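Local coordinates for glutathione transferase (Leptospira interrogans serovar Lai, PDB 3UBK), which probably binds glutathione and transfers it to electrophilic substrates, at residues P36-E40 with D41-I45; L68-L71 with D72-P76; V140-S143 with P144-G148; D155-G158 with F159-S163; D204-I207 with L208-L212. All blocks are in the same frame, centred on the assembly; numbering follows the deposited sequence. Where two conformers were deposited one is given.

In the fold
Contacts 1 and 2 belong to the N-terminal, thioredoxin-like part of the chain, contacts 3, 4 and 5 to the helical C-terminal part. The centre of contact 4, on helix 153-169, lies about 4 Å from the chain centre, and this contact touches contacts 2, 3 and 5: Leu68 CD1 packs on Cys156 CB at 4.0 Å, Asp155 OD1 probably accepts from Ile146 N at 2.9 Å, and Ser163 packs on Lys205. Contact 1 touches none of them. The Phe42 side chain is about 4 Å from that of Ile51 and the His161 side chain about 6 Å from that of Ser64, both glutathione-binding residues, though no glutathione is bound to this chain in the model. Contacts 1 and 2 also meet the second subunit.

Contact 1 (P36-E40 with D41-I45); sequences PSQEE and DFLKI
Glu40 and Lys44 bring their charged ends together at the end of the short helix 40-43, on the side facing the second subunit. Lys44 NZ lies 3.0 Å from Glu40 OE2 in a salt bridge, and Glu40 OE2 accepts through its anti lone pair, the one turned away from OE1. Glu40 sets out with CG anti to its backbone N (chi1 -178°) and then bends at chi2, which brings OE2 to Lys44 NZ and OE1 toward Leu43 CD1; the lysine answers with a bend at its last torsion. Leu43 also meets Gln38. Its CD1 sits 3.5 Å from Gln38 O and its CD2 3.7 Å from Gln38 OE1, so both methyls lean on the glutamine, whose NE2 is bonded to Met48 O.

Phe42 turns its ring the other way, with Ser37 O at the ring edge, 3.3 Å from Phe42 CD2, and its side chain resting on Ile34 and Ile51. The turn that leads in is an ST turn: Ser37 OG takes the N-H of Glu39. Glu39 O then receives a straight bond from Leu43 N (2.9 Å, 170° at the hydrogen) and a weak one from Phe42 N.

Ser37 O has no polar partner in the model although the contact buries it, and the ring edge of Phe42 is what it faces. Glu40 OE2 also pairs with Arg138 of the second subunit, so two cations share one carboxylate oxygen; this probably favours its ionised form and ties the helix to the dimer interface, while Phe42 packs against the glutathione-binding residue Ile51.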
loop_
_atom_site.group_PDB
_atom_site.type_symbol
_atom_site.label_atom_id
_atom_site.label_comp_id
_atom_site.label_asym_id
_atom_site.label_seq_id
_atom_site.Cartn_x
_atom_site.Cartn_y
_atom_site.Cartn_z
ATOM N N PRO A 36 -2.664 -18.303 -6.709
ATOM C CA PRO A 36 -3.870 -17.550 -6.393
ATOM C C PRO A 36 -5.105 -18.384 -6.747
ATOM O O PRO A 36 -5.008 -19.323 -7.542
ATOM C CB PRO A 36 -3.759 -16.319 -7.297
ATOM C CG PRO A 36 -2.278 -16.140 -7.502
ATOM C CD PRO A 36 -1.718 -17.537 -7.542
ATOM N N SER A 37 -6.252 -18.061 -6.158
ATOM C CA SER A 37 -7.455 -18.861 -6.376
ATOM C C SER A 37 -8.715 -18.160 -5.855
ATOM O O SER A 37 -8.667 -17.423 -4.866
ATOM C CB SER A 37 -7.286 -20.249 -5.735
ATOM O OG SER A 37 -8.533 -20.866 -5.449
ATOM N N GLN A 38 -9.840 -18.388 -6.529
ATOM C CA GLN A 38 -11.110 -17.809 -6.102
ATOM C C GLN A 38 -12.044 -18.848 -5.469
ATOM O O GLN A 38 -13.211 -18.559 -5.197
ATOM C CB GLN A 38 -11.802 -17.084 -7.261
ATOM C CG GLN A 38 -11.019 -15.899 -7.822
ATOM C CD GLN A 38 -10.943 -14.719 -6.857
ATOM O OE1 GLN A 38 -11.909 -14.405 -6.156
ATOM N NE2 GLN A 38 -9.793 -14.055 -6.829
ATOM N N GLU A 39 -11.528 -20.052 -5.228
ATOM C CA GLU A 39 -12.285 -21.063 -4.489
ATOM C C GLU A 39 -12.745 -20.510 -3.141
ATOM O O GLU A 39 -11.963 -19.884 -2.414
ATOM C CB GLU A 39 -11.454 -22.334 -4.275
ATOM C CG GLU A 39 -11.832 -23.501 -5.188
ATOM C CD GLU A 39 -11.545 -23.232 -6.656
ATOM O OE1 GLU A 39 -11.438 -22.048 -7.042
ATOM O OE2 GLU A 39 -11.430 -24.210 -7.426
ATOM N N GLU A 40 -14.013 -20.744 -2.816
ATOM C CA GLU A 40 -14.598 -20.243 -1.575
ATOM C C GLU A 40 -13.780 -20.678 -0.355
ATOM O O GLU A 40 -13.787 -20.014 0.686
ATOM C CB GLU A 40 -16.055 -20.697 -1.444
ATOM C CG GLU A 40 -16.760 -20.174 -0.199
ATOM C CD GLU A 40 -16.708 -18.652 -0.078
ATOM O OE1 GLU A 40 -16.560 -17.964 -1.114
ATOM O OE2 GLU A 40 -16.820 -18.142 1.057
ATOM N N ASP A 41 -13.070 -21.793 -0.499
ATOM C CA ASP A 41 -12.233 -22.325 0.568
ATOM C C ASP A 41 -11.053 -21.381 0.831
ATOM O O ASP A 41 -10.721 -21.071 1.980
ATOM C CB ASP A 41 -11.728 -23.717 0.177
ATOM C CG ASP A 41 -11.280 -24.535 1.369
ATOM O OD1 ASP A 41 -11.306 -25.780 1.274
ATOM O OD2 ASP A 41 -10.908 -23.937 2.400
ATOM N N PHE A 42 -10.436 -20.921 -0.251
ATOM C CA PHE A 42 -9.305 -20.006 -0.172
ATOM C C PHE A 42 -9.759 -18.594 0.222
ATOM O O PHE A 42 -9.134 -17.950 1.069
ATOM C CB PHE A 42 -8.562 -19.983 -1.505
ATOM C CG PHE A 42 -7.209 -19.333 -1.440
ATOM C CD1 PHE A 42 -6.233 -19.820 -0.591
ATOM C CD2 PHE A 42 -6.908 -18.243 -2.242
ATOM C CE1 PHE A 42 -4.987 -19.222 -0.533
ATOM C CE2 PHE A 42 -5.657 -17.647 -2.194
ATOM C CZ PHE A 42 -4.700 -18.135 -1.335
ATOM N N LEU A 43 -10.852 -18.126 -0.378
ATOM C CA LEU A 43 -11.357 -16.779 -0.106
ATOM C C LEU A 43 -11.637 -16.566 1.377
ATOM O O LEU A 43 -11.623 -15.432 1.870
ATOM C CB LEU A 43 -12.620 -16.486 -0.920
ATOM C CG LEU A 43 -12.425 -16.380 -2.430
ATOM C CD1 LEU A 43 -13.696 -15.853 -3.103
ATOM C CD2 LEU A 43 -11.234 -15.488 -2.735
ATOM N N LYS A 44 -11.895 -17.658 2.089
ATOM C CA LYS A 44 -12.142 -17.577 3.520
ATOM C C LYS A 44 -10.896 -17.135 4.296
ATOM O O LYS A 44 -11.015 -16.537 5.370
ATOM C CB LYS A 44 -12.669 -18.913 4.059
ATOM C CG LYS A 44 -14.125 -19.195 3.701
ATOM C CD LYS A 44 -14.714 -20.299 4.572
ATOM C CE LYS A 44 -16.233 -20.206 4.635
ATOM N NZ LYS A 44 -16.844 -20.135 3.277
ATOM N N ILE A 45 -9.711 -17.424 3.758
ATOM C CA ILE A 45 -8.458 -17.026 4.410
ATOM C C ILE A 45 -7.765 -15.890 3.664
ATOM O O ILE A 45 -6.928 -15.179 4.232
ATOM C CB ILE A 45 -7.477 -18.214 4.578
ATOM C CG1 ILE A 45 -6.877 -18.621 3.232
ATOM C CG2 ILE A 45 -8.178 -19.387 5.253
ATOM C CD1 ILE A 45 -5.782 -19.672 3.326
#

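Contact 2 (L68-L71 with D72-P76); sequences LEFL and DTIFP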
loop_
_atom_site.group_PDB
_atom_site.type_symbol
_atom_site.label_atom_id
_atom_site.label_comp_id
_atom_site.label_asym_id
_atom_site.label_seq_id
_atom_site.Cartn_x
_atom_site.Cartn_y
_atom_site.Cartn_z
ATOM N N LEU A 68 4.354 -8.205 6.890
ATOM C CA LEU A 68 5.675 -7.789 7.350
ATOM C C LEU A 68 5.628 -6.810 8.535
ATOM O O LEU A 68 6.497 -6.844 9.392
ATOM C CB LEU A 68 6.526 -7.231 6.194
ATOM C CG LEU A 68 7.090 -8.360 5.314
ATOM C CD1 LEU A 68 7.811 -7.772 4.118
ATOM C CD2 LEU A 68 8.028 -9.298 6.086
ATOM N N GLU A 69 4.610 -5.949 8.591
ATOM C CA GLU A 69 4.451 -5.055 9.746
ATOM C C GLU A 69 4.130 -5.888 10.986
ATOM O O GLU A 69 4.601 -5.610 12.089
ATOM C CB GLU A 69 3.327 -4.039 9.485
ATOM C CG GLU A 69 3.643 -3.072 8.338
ATOM C CD GLU A 69 4.302 -1.777 8.796
ATOM O OE1 GLU A 69 4.609 -1.622 10.001
ATOM O OE2 GLU A 69 4.495 -0.891 7.940
ATOM N N PHE A 70 3.338 -6.931 10.783
ATOM C CA PHE A 70 2.968 -7.831 11.879
ATOM C C PHE A 70 4.187 -8.611 12.407
ATOM O O PHE A 70 4.461 -8.626 13.620
ATOM C CB PHE A 70 1.870 -8.784 11.391
ATOM C CG PHE A 70 1.586 -9.926 12.328
ATOM C CD1 PHE A 70 0.677 -9.775 13.373
ATOM C CD2 PHE A 70 2.230 -11.149 12.162
ATOM C CE1 PHE A 70 0.404 -10.843 14.253
ATOM C CE2 PHE A 70 1.958 -12.230 13.028
ATOM C CZ PHE A 70 1.037 -12.066 14.077
ATOM N N LEU A 71 4.915 -9.251 11.497
ATOM C CA LEU A 71 6.090 -10.025 11.878
ATOM C C LEU A 71 7.118 -9.149 12.585
ATOM O O LEU A 71 7.739 -9.583 13.548
ATOM C CB LEU A 71 6.736 -10.705 10.661
ATOM C CG LEU A 71 5.938 -11.872 10.093
ATOM C CD1 LEU A 71 6.595 -12.378 8.814
ATOM C CD2 LEU A 71 5.820 -12.987 11.143
ATOM N N ASP A 72 7.287 -7.915 12.121
ATOM C CA ASP A 72 8.238 -7.009 12.749
ATOM C C ASP A 72 7.790 -6.592 14.152
ATOM O O ASP A 72 8.625 -6.321 15.000
ATOM C CB ASP A 72 8.480 -5.754 11.900
ATOM C CG ASP A 72 9.794 -5.075 12.230
ATOM O OD1 ASP A 72 10.837 -5.770 12.239
ATOM O OD2 ASP A 72 9.802 -3.840 12.464
ATOM N N THR A 73 6.477 -6.546 14.387
ATOM C CA THR A 73 5.951 -6.194 15.690
ATOM C C THR A 73 6.144 -7.356 16.673
ATOM O O THR A 73 6.703 -7.185 17.766
ATOM C CB THR A 73 4.459 -5.840 15.593
ATOM O OG1 THR A 73 4.310 -4.659 14.798
ATOM C CG2 THR A 73 3.857 -5.607 16.992
ATOM N N ILE A 74 5.696 -8.546 16.286
ATOM C CA ILE A 74 5.811 -9.679 17.198
ATOM C C ILE A 74 7.201 -10.311 17.270
ATOM O O ILE A 74 7.551 -10.898 18.286
ATOM C CB ILE A 74 4.748 -10.778 16.953
ATOM C CG1 ILE A 74 4.900 -11.400 15.577
ATOM C CG2 ILE A 74 3.331 -10.235 17.155
ATOM C CD1 ILE A 74 4.267 -12.793 15.501
ATOM N N PHE A 75 7.979 -10.220 16.193
ATOM C CA PHE A 75 9.372 -10.698 16.219
ATOM C C PHE A 75 10.350 -9.556 15.962
ATOM O O PHE A 75 10.920 -9.458 14.865
ATOM C CB PHE A 75 9.578 -11.790 15.164
ATOM C CG PHE A 75 8.761 -13.042 15.408
ATOM C CD1 PHE A 75 9.023 -13.846 16.506
ATOM C CD2 PHE A 75 7.743 -13.414 14.533
ATOM C CE1 PHE A 75 8.278 -15.009 16.736
ATOM C CE2 PHE A 75 6.999 -14.571 14.749
ATOM C CZ PHE A 75 7.273 -15.373 15.853
ATOM N N PRO A 76 10.558 -8.687 16.968
ATOM C CA PRO A 76 11.321 -7.455 16.766
ATOM C C PRO A 76 12.840 -7.664 16.726
ATOM O O PRO A 76 13.578 -6.694 16.608
ATOM C CB PRO A 76 10.921 -6.584 17.980
ATOM C CG PRO A 76 10.565 -7.590 19.062
ATOM C CD PRO A 76 9.963 -8.770 18.313
#
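Phe70 presents one ring face to Ile74, four residues on, one turn along helix 64-74. Ile74 CG1 stands about 4.0 Å above the Phe70 ring plane, shifted toward the rim, and Ile74 CD1 comes to 3.4 Å from Phe70 CE2. That approach depends on CG1 taking the crowded position between backbone N and carbonyl carbon (chi1 63°). On another side of the helix Leu71 CD2 lies 3.9 Å from Phe75 CD2, at the ring edge.

Backbone bonds hold these pairs in step. Ile74 N reaches Phe70 O at 2.9 Å with 172° at the hydrogen, and Phe75 N closes on Leu71 O at 2.7 Å. Glu69 O is gripped twice, by Thr73 N and by Thr73 OG1 at 2.9 Å, from opposite faces of its plane.

Farther out, Asp72 pairs with Lys25 and accepts from the backbone N of Leu81 and Ile82, while Glu69 pairs with Arg93. Leu54 of strand 53-56 packs on Phe70 and Leu71, and Trp87 of the second subunit meets the Phe70 ring. This is the end of the helix that packs on the sheet of a thioredoxin-like glutathione transferase domain and faces the dimer partner.

Contact 3 (V140-S143 with P144-G148); sequences VRFS and PYIAG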
loop_
_atom_site.group_PDB
_atom_site.type_symbol
_atom_site.label_atom_id
_atom_site.label_comp_id
_atom_site.label_asym_id
_atom_site.label_seq_id
_atom_site.Cartn_x
_atom_site.Cartn_y
_atom_site.Cartn_z
ATOM N N VAL A 140 16.411 6.981 -2.112
ATOM C CA VAL A 140 17.299 5.833 -1.859
ATOM C C VAL A 140 18.707 6.261 -1.478
ATOM O O VAL A 140 19.171 7.334 -1.879
ATOM C CB VAL A 140 17.384 4.869 -3.059
ATOM C CG1 VAL A 140 16.017 4.324 -3.396
ATOM C CG2 VAL A 140 18.029 5.555 -4.266
ATOM N N ARG A 141 19.381 5.417 -0.699
ATOM C CA ARG A 141 20.743 5.691 -0.237
ATOM C C ARG A 141 21.747 4.611 -0.685
ATOM O O ARG A 141 22.900 4.918 -1.011
ATOM C CB ARG A 141 20.778 5.793 1.288
ATOM C CG ARG A 141 20.169 7.064 1.904
ATOM C CD ARG A 141 20.281 6.925 3.427
ATOM N NE ARG A 141 20.079 8.154 4.185
ATOM C CZ ARG A 141 19.098 8.335 5.066
ATOM N NH1 ARG A 141 18.218 7.368 5.295
ATOM N NH2 ARG A 141 18.996 9.483 5.720
ATOM N N PHE A 142 21.321 3.348 -0.671
ATOM C CA PHE A 142 22.188 2.247 -1.096
ATOM C C PHE A 142 23.518 2.300 -0.359
ATOM O O PHE A 142 24.566 2.322 -0.987
ATOM C CB PHE A 142 22.469 2.324 -2.604
ATOM C CG PHE A 142 21.296 1.968 -3.473
ATOM C CD1 PHE A 142 20.610 0.781 -3.288
ATOM C CD2 PHE A 142 20.886 2.822 -4.498
ATOM C CE1 PHE A 142 19.531 0.448 -4.094
ATOM C CE2 PHE A 142 19.813 2.493 -5.313
ATOM C CZ PHE A 142 19.136 1.303 -5.114
ATOM N N SER A 143 23.493 2.305 0.970
ATOM C CA SER A 143 24.717 2.530 1.725
ATOM C C SER A 143 24.961 1.549 2.873
ATOM O O SER A 143 25.217 1.963 3.998
ATOM C CB SER A 143 24.750 3.974 2.259
ATOM O OG SER A 143 23.606 4.257 3.057
ATOM N N PRO A 144 24.943 0.245 2.588
ATOM C CA PRO A 144 24.765 -0.383 1.294
ATOM C C PRO A 144 23.328 -0.791 1.010
ATOM O O PRO A 144 22.999 -1.107 -0.134
ATOM C CB PRO A 144 25.622 -1.637 1.422
ATOM C CG PRO A 144 25.460 -2.015 2.859
ATOM C CD PRO A 144 25.319 -0.738 3.627
ATOM N N TYR A 145 22.481 -0.809 2.035
ATOM C CA TYR A 145 21.085 -1.172 1.833
ATOM C C TYR A 145 20.283 -0.034 1.210
ATOM O O TYR A 145 20.743 1.113 1.130
ATOM C CB TYR A 145 20.451 -1.646 3.154
ATOM C CG TYR A 145 21.106 -2.908 3.640
ATOM C CD1 TYR A 145 20.772 -4.145 3.088
ATOM C CD2 TYR A 145 22.088 -2.867 4.615
ATOM C CE1 TYR A 145 21.391 -5.297 3.504
ATOM C CE2 TYR A 145 22.723 -4.024 5.045
ATOM C CZ TYR A 145 22.366 -5.232 4.492
ATOM O OH TYR A 145 22.995 -6.370 4.926
ATOM N N ILE A 146 19.076 -0.337 0.763
ATOM C CA ILE A 146 18.370 0.660 -0.028
ATOM C C ILE A 146 18.091 1.970 0.724
ATOM O O ILE A 146 18.153 3.051 0.118
ATOM C CB ILE A 146 17.107 0.091 -0.687
ATOM C CG1 ILE A 146 16.561 1.092 -1.725
ATOM C CG2 ILE A 146 16.087 -0.298 0.371
ATOM C CD1 ILE A 146 15.726 0.423 -2.824
ATOM N N ALA A 147 17.836 1.888 2.034
ATOM C CA ALA A 147 17.466 3.073 2.817
ATOM C C ALA A 147 18.573 3.578 3.743
ATOM O O ALA A 147 18.374 4.540 4.473
ATOM C CB ALA A 147 16.160 2.802 3.635
ATOM N N GLY A 148 19.741 2.939 3.720
ATOM C CA GLY A 148 20.791 3.284 4.671
ATOM C C GLY A 148 21.713 2.108 4.961
ATOM O O GLY A 148 21.893 1.227 4.126
#
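The backbone doubles back through the cis Ser143-Pro144 peptide, which brings Ile146 beside Arg141 and Phe142, and a type I beta turn runs from Tyr145 to Gly148. Ile146 O is the acceptor that holds the two sides together: Arg141 N reaches it at 2.8 Å in an almost straight bond (179° at the hydrogen), with a weak second bond from Phe142 N at 3.3 Å.

Arg141 adds a side-chain bond to the next carbonyl. Its chain is extended from CG to NE and carries the guanidinium to the turn, where NH1 meets Ala147 O at 2.9 Å; that oxygen lies at the edge of the guanidinium, near its plane. Ile146 is buried and is met by two side chains. Val140 CG1 crosses to within 3.7 Å of Ile146 CG1, and Phe142, lying alongside and pointing the same way, puts CE1 at 3.9 Å from Ile146 CG1. That branch, anti to the backbone N (chi1 -169°), is what reaches both. Ser143 OG rests against Gly148 CA at 3.4 Å; the backbone angles of Gly148 leave no room for a CB beside the preceding carbonyl.

Ile95 and Ile99 of helix 86-111 pack on Ile146, and the Phe142 ring meets that of Tyr188. Ile146 N donates to Asp155 OD1 near the start of helix 153-169. The whole is a tight connecting loop between helices 119-139 and 153-169 of the all-helical glutathione transferase C-terminal domain.

Contact 4 (D155-G158 with F159-S163); sequences DCSG and FAHLS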
loop_
_atom_site.group_PDB
_atom_site.type_symbol
_atom_site.label_atom_id
_atom_site.label_comp_id
_atom_site.label_asym_id
_atom_site.label_seq_id
_atom_site.Cartn_x
_atom_site.Cartn_y
_atom_site.Cartn_z
ATOM N N ASP A 155 14.164 -3.063 1.807
ATOM C CA ASP A 155 14.987 -4.051 1.089
ATOM C C ASP A 155 14.169 -5.265 0.692
ATOM O O ASP A 155 14.445 -5.897 -0.316
ATOM C CB ASP A 155 16.216 -4.466 1.912
ATOM C CG ASP A 155 17.174 -3.319 2.119
ATOM O OD1 ASP A 155 17.868 -2.956 1.147
ATOM O OD2 ASP A 155 17.238 -2.775 3.241
ATOM N N CYS A 156 13.166 -5.606 1.493
ATOM C CA CYS A 156 12.271 -6.700 1.122
ATOM C C CYS A 156 11.521 -6.323 -0.152
ATOM O O CYS A 156 11.454 -7.094 -1.111
ATOM C CB CYS A 156 11.278 -6.977 2.243
ATOM S SG CYS A 156 12.064 -7.394 3.839
ATOM N N SER A 157 10.935 -5.137 -0.162
ATOM C CA SER A 157 10.232 -4.654 -1.342
ATOM C C SER A 157 11.207 -4.412 -2.495
ATOM O O SER A 157 10.969 -4.818 -3.626
ATOM C CB SER A 157 9.463 -3.374 -1.011
ATOM O OG SER A 157 8.378 -3.663 -0.153
ATOM N N GLY A 158 12.323 -3.758 -2.192
ATOM C CA GLY A 158 13.307 -3.453 -3.228
ATOM C C GLY A 158 13.847 -4.688 -3.941
ATOM O O GLY A 158 13.774 -4.794 -5.175
ATOM N N PHE A 159 14.387 -5.635 -3.176
ATOM C CA PHE A 159 15.016 -6.795 -3.792
ATOM C C PHE A 159 13.988 -7.690 -4.468
ATOM O O PHE A 159 14.219 -8.205 -5.562
ATOM C CB PHE A 159 15.837 -7.599 -2.772
ATOM C CG PHE A 159 16.695 -8.667 -3.402
ATOM C CD1 PHE A 159 17.942 -8.356 -3.922
ATOM C CD2 PHE A 159 16.253 -9.977 -3.472
ATOM C CE1 PHE A 159 18.734 -9.329 -4.507
ATOM C CE2 PHE A 159 17.037 -10.961 -4.060
ATOM C CZ PHE A 159 18.274 -10.641 -4.577
ATOM N N ALA A 160 12.848 -7.883 -3.809
ATOM C CA ALA A 160 11.786 -8.704 -4.360
ATOM C C ALA A 160 11.218 -8.136 -5.677
ATOM O O ALA A 160 11.079 -8.861 -6.657
ATOM C CB ALA A 160 10.682 -8.871 -3.335
ATOM N N HIS A 161 10.899 -6.844 -5.702
ATOM C CA HIS A 161 10.214 -6.251 -6.858
ATOM C C HIS A 161 11.163 -5.811 -7.975
ATOM O O HIS A 161 10.902 -6.036 -9.153
ATOM C CB HIS A 161 9.363 -5.051 -6.427
ATOM C CG HIS A 161 8.217 -5.409 -5.536
ATOM N ND1 HIS A 161 7.294 -6.380 -5.861
ATOM C CD2 HIS A 161 7.827 -4.906 -4.339
ATOM C CE1 HIS A 161 6.397 -6.474 -4.894
ATOM N NE2 HIS A 161 6.693 -5.583 -3.963
ATOM N N LEU A 162 12.269 -5.189 -7.605
ATOM C CA LEU A 162 13.167 -4.630 -8.601
ATOM C C LEU A 162 13.925 -5.703 -9.365
ATOM O O LEU A 162 14.273 -5.513 -10.523
ATOM C CB LEU A 162 14.144 -3.651 -7.955
ATOM C CG LEU A 162 13.494 -2.402 -7.357
ATOM C CD1 LEU A 162 14.561 -1.513 -6.744
ATOM C CD2 LEU A 162 12.654 -1.622 -8.382
ATOM N N SER A 163 14.200 -6.822 -8.716
ATOM C CA SER A 163 14.886 -7.897 -9.398
ATOM C C SER A 163 13.970 -8.427 -10.497
ATOM O O SER A 163 14.420 -8.704 -11.604
ATOM C CB SER A 163 15.265 -9.004 -8.418
ATOM O OG SER A 163 14.114 -9.594 -7.866
#
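Ser157 and His161 meet one turn apart on helix 153-169, the buried central helix of the glutathione transferase C-terminal domain. Among the backbone bonds, His161 N reaches Ser157 O and Leu162 N reaches Gly158 O, each at 2.9 Å. Phe159 N and Ala160 N approach the carbonyls of Asp155 and Cys156 from above their planes.

The packing is mostly of side chains on carbonyl oxygens. His161 CD2 sits 3.2 Å from Ser157 O, the ring oblique to it, and 4.0 Å from Ser157 CB. Leu162 lays CG 3.2 Å from Gly158 O. Phe159, with CG anti to its backbone N (chi1 -170°), throws its ring off the helix toward Phe189 and Pro198.

The polar ends look outward to partners elsewhere in the chain. His161 has both ring nitrogens engaged, ND1 with Asn13 and NE2 with Glu100, which fixes the rotation of the ring; its side chain is about 6 Å from that of the glutathione-binding Ser64. Asp155 OD1 bonds to Tyr188 OH. Within the helix, Ser163 turns its hydroxyl back along the chain, and Ser163 OG donates to Phe159 O at 2.7 Å, approaching the carbonyl oxygen almost end-on.

Contact 5 (D204-I207 with L208-L212); sequences DKQI and LKKIL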
loop_
_atom_site.group_PDB
_atom_site.type_symbol
_atom_site.label_atom_id
_atom_site.label_comp_id
_atom_site.label_asym_id
_atom_site.label_seq_id
_atom_site.Cartn_x
_atom_site.Cartn_y
_atom_site.Cartn_z
ATOM N N ASP A 204 15.246 -20.367 -4.761
ATOM C CA ASP A 204 13.924 -21.002 -4.761
ATOM C C ASP A 204 13.096 -20.564 -5.980
ATOM O O ASP A 204 12.329 -21.352 -6.544
ATOM C CB ASP A 204 13.160 -20.696 -3.477
ATOM C CG ASP A 204 13.620 -21.552 -2.298
ATOM O OD1 ASP A 204 14.290 -22.584 -2.515
ATOM O OD2 ASP A 204 13.305 -21.191 -1.146
ATOM N N LYS A 205 13.259 -19.308 -6.373
ATOM C CA LYS A 205 12.553 -18.760 -7.524
ATOM C C LYS A 205 13.037 -19.480 -8.777
ATOM O O LYS A 205 12.241 -19.914 -9.604
ATOM C CB LYS A 205 12.813 -17.253 -7.643
ATOM C CG LYS A 205 12.104 -16.587 -8.832
ATOM C CD LYS A 205 11.980 -15.058 -8.682
ATOM C CE LYS A 205 13.338 -14.362 -8.606
ATOM N NZ LYS A 205 13.237 -12.863 -8.408
ATOM N N GLN A 206 14.354 -19.620 -8.888
ATOM C CA GLN A 206 14.979 -20.287 -10.025
ATOM C C GLN A 206 14.584 -21.756 -10.153
ATOM O O GLN A 206 14.270 -22.231 -11.248
ATOM C CB GLN A 206 16.493 -20.168 -9.930
ATOM C CG GLN A 206 17.204 -20.388 -11.252
ATOM C CD GLN A 206 18.595 -20.919 -11.056
ATOM O OE1 GLN A 206 18.826 -21.743 -10.174
ATOM N NE2 GLN A 206 19.536 -20.447 -11.865
ATOM N N ILE A 207 14.597 -22.477 -9.035
ATOM C CA ILE A 207 14.234 -23.884 -9.031
ATOM C C ILE A 207 12.835 -24.099 -9.600
ATOM O O ILE A 207 12.617 -24.990 -10.428
ATOM C CB ILE A 207 14.275 -24.460 -7.590
ATOM C CG1 ILE A 207 15.716 -24.597 -7.086
ATOM C CG2 ILE A 207 13.557 -25.784 -7.512
ATOM C CD1 ILE A 207 15.785 -24.834 -5.573
ATOM N N LEU A 208 11.872 -23.300 -9.143
ATOM C CA LEU A 208 10.487 -23.492 -9.585
ATOM C C LEU A 208 10.280 -23.070 -11.042
ATOM O O LEU A 208 9.527 -23.718 -11.787
ATOM C CB LEU A 208 9.499 -22.746 -8.681
ATOM C CG LEU A 208 8.012 -22.922 -9.049
ATOM C CD1 LEU A 208 7.576 -24.377 -8.947
ATOM C CD2 LEU A 208 7.125 -22.063 -8.144
ATOM N N LYS A 209 10.935 -21.984 -11.433
ATOM C CA LYS A 209 10.856 -21.490 -12.810
ATOM C C LYS A 209 11.304 -22.583 -13.772
ATOM O O LYS A 209 10.588 -22.922 -14.714
ATOM C CB LYS A 209 11.723 -20.240 -13.002
ATOM C CG LYS A 209 11.181 -18.977 -12.337
ATOM C CD LYS A 209 10.388 -18.123 -13.304
ATOM C CE LYS A 209 11.303 -17.324 -14.222
ATOM N NZ LYS A 209 12.067 -16.284 -13.478
ATOM N N LYS A 210 12.481 -23.149 -13.517
ATOM C CA LYS A 210 13.019 -24.210 -14.368
ATOM C C LYS A 210 12.028 -25.352 -14.505
ATOM O O LYS A 210 11.831 -25.889 -15.593
ATOM C CB LYS A 210 14.347 -24.738 -13.815
ATOM C CG LYS A 210 15.475 -23.732 -13.828
ATOM C CD LYS A 210 15.879 -23.372 -15.248
ATOM C CE LYS A 210 17.049 -22.400 -15.241
ATOM N NZ LYS A 210 17.459 -22.011 -16.618
ATOM N N ILE A 211 11.394 -25.715 -13.398
ATOM C CA ILE A 211 10.424 -26.792 -13.388
ATOM C C ILE A 211 9.134 -26.437 -14.143
ATOM O O ILE A 211 8.574 -27.266 -14.873
ATOM C CB ILE A 211 10.045 -27.150 -11.962
ATOM C CG1 ILE A 211 11.211 -27.849 -11.265
ATOM C CG2 ILE A 211 8.804 -28.044 -11.942
ATOM C CD1 ILE A 211 10.919 -28.124 -9.828
ATOM N N LEU A 212 8.652 -25.216 -13.942
ATOM C CA LEU A 212 7.426 -24.771 -14.607
ATOM C C LEU A 212 7.618 -24.683 -16.124
ATOM O O LEU A 212 6.733 -25.061 -16.899
ATOM C CB LEU A 212 6.950 -23.427 -14.040
ATOM C CG LEU A 212 6.384 -23.483 -12.612
ATOM C CD1 LEU A 212 5.852 -22.134 -12.153
ATOM C CD2 LEU A 212 5.300 -24.545 -12.491
#
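Gln206 O receives Lys210 N at 3.0 Å, a nearly straight bond (174° at the hydrogen) in the run of i to i+4 bonds along helix 196-213. Lys209 N follows suit on Lys205 O at 3.1 Å, and Leu208 N and Ile211 N make longer bonds of 3.3 Å to Asp204 O and Ile207 O respectively.

The side chains lie up against these same carbonyls. Lys209 puts CG 3.1 Å from Lys205 O and Lys210 puts CG 3.2 Å from Gln206 O, in each case because CG stands beside the backbone N (chi1 -72° for Lys209), pointing back down the helix. Lys209 then bends at each of its next three torsions, which leaves Lys209 NZ 6.2 Å from Lys205 NZ. Lys205 NZ is salt-bridged to Glu202, and Lys209 NZ has a long, weak ion pair with Glu167, which probably offsets the repulsion. Ile207 CG2 faces Ile211 CD1 at 4.2 Å, a light apolar contact.

Leu208 points off another side, toward Ala9 and Ile11, and Lys205 rests on Ser163 and Val164 of helix 153-169. Asp204 OD2 is salt-bridged to Lys19 of helix 13-25 and hydrogen-bonds a glycerol, probably from the crystallisation liquor. This is the C-terminal helix of the glutathione transferase fold, packed through Asp204, Lys205 and Leu208 between the N-terminal and helical domains, while apolar Ile207 and Ile211 lie on its exposed side.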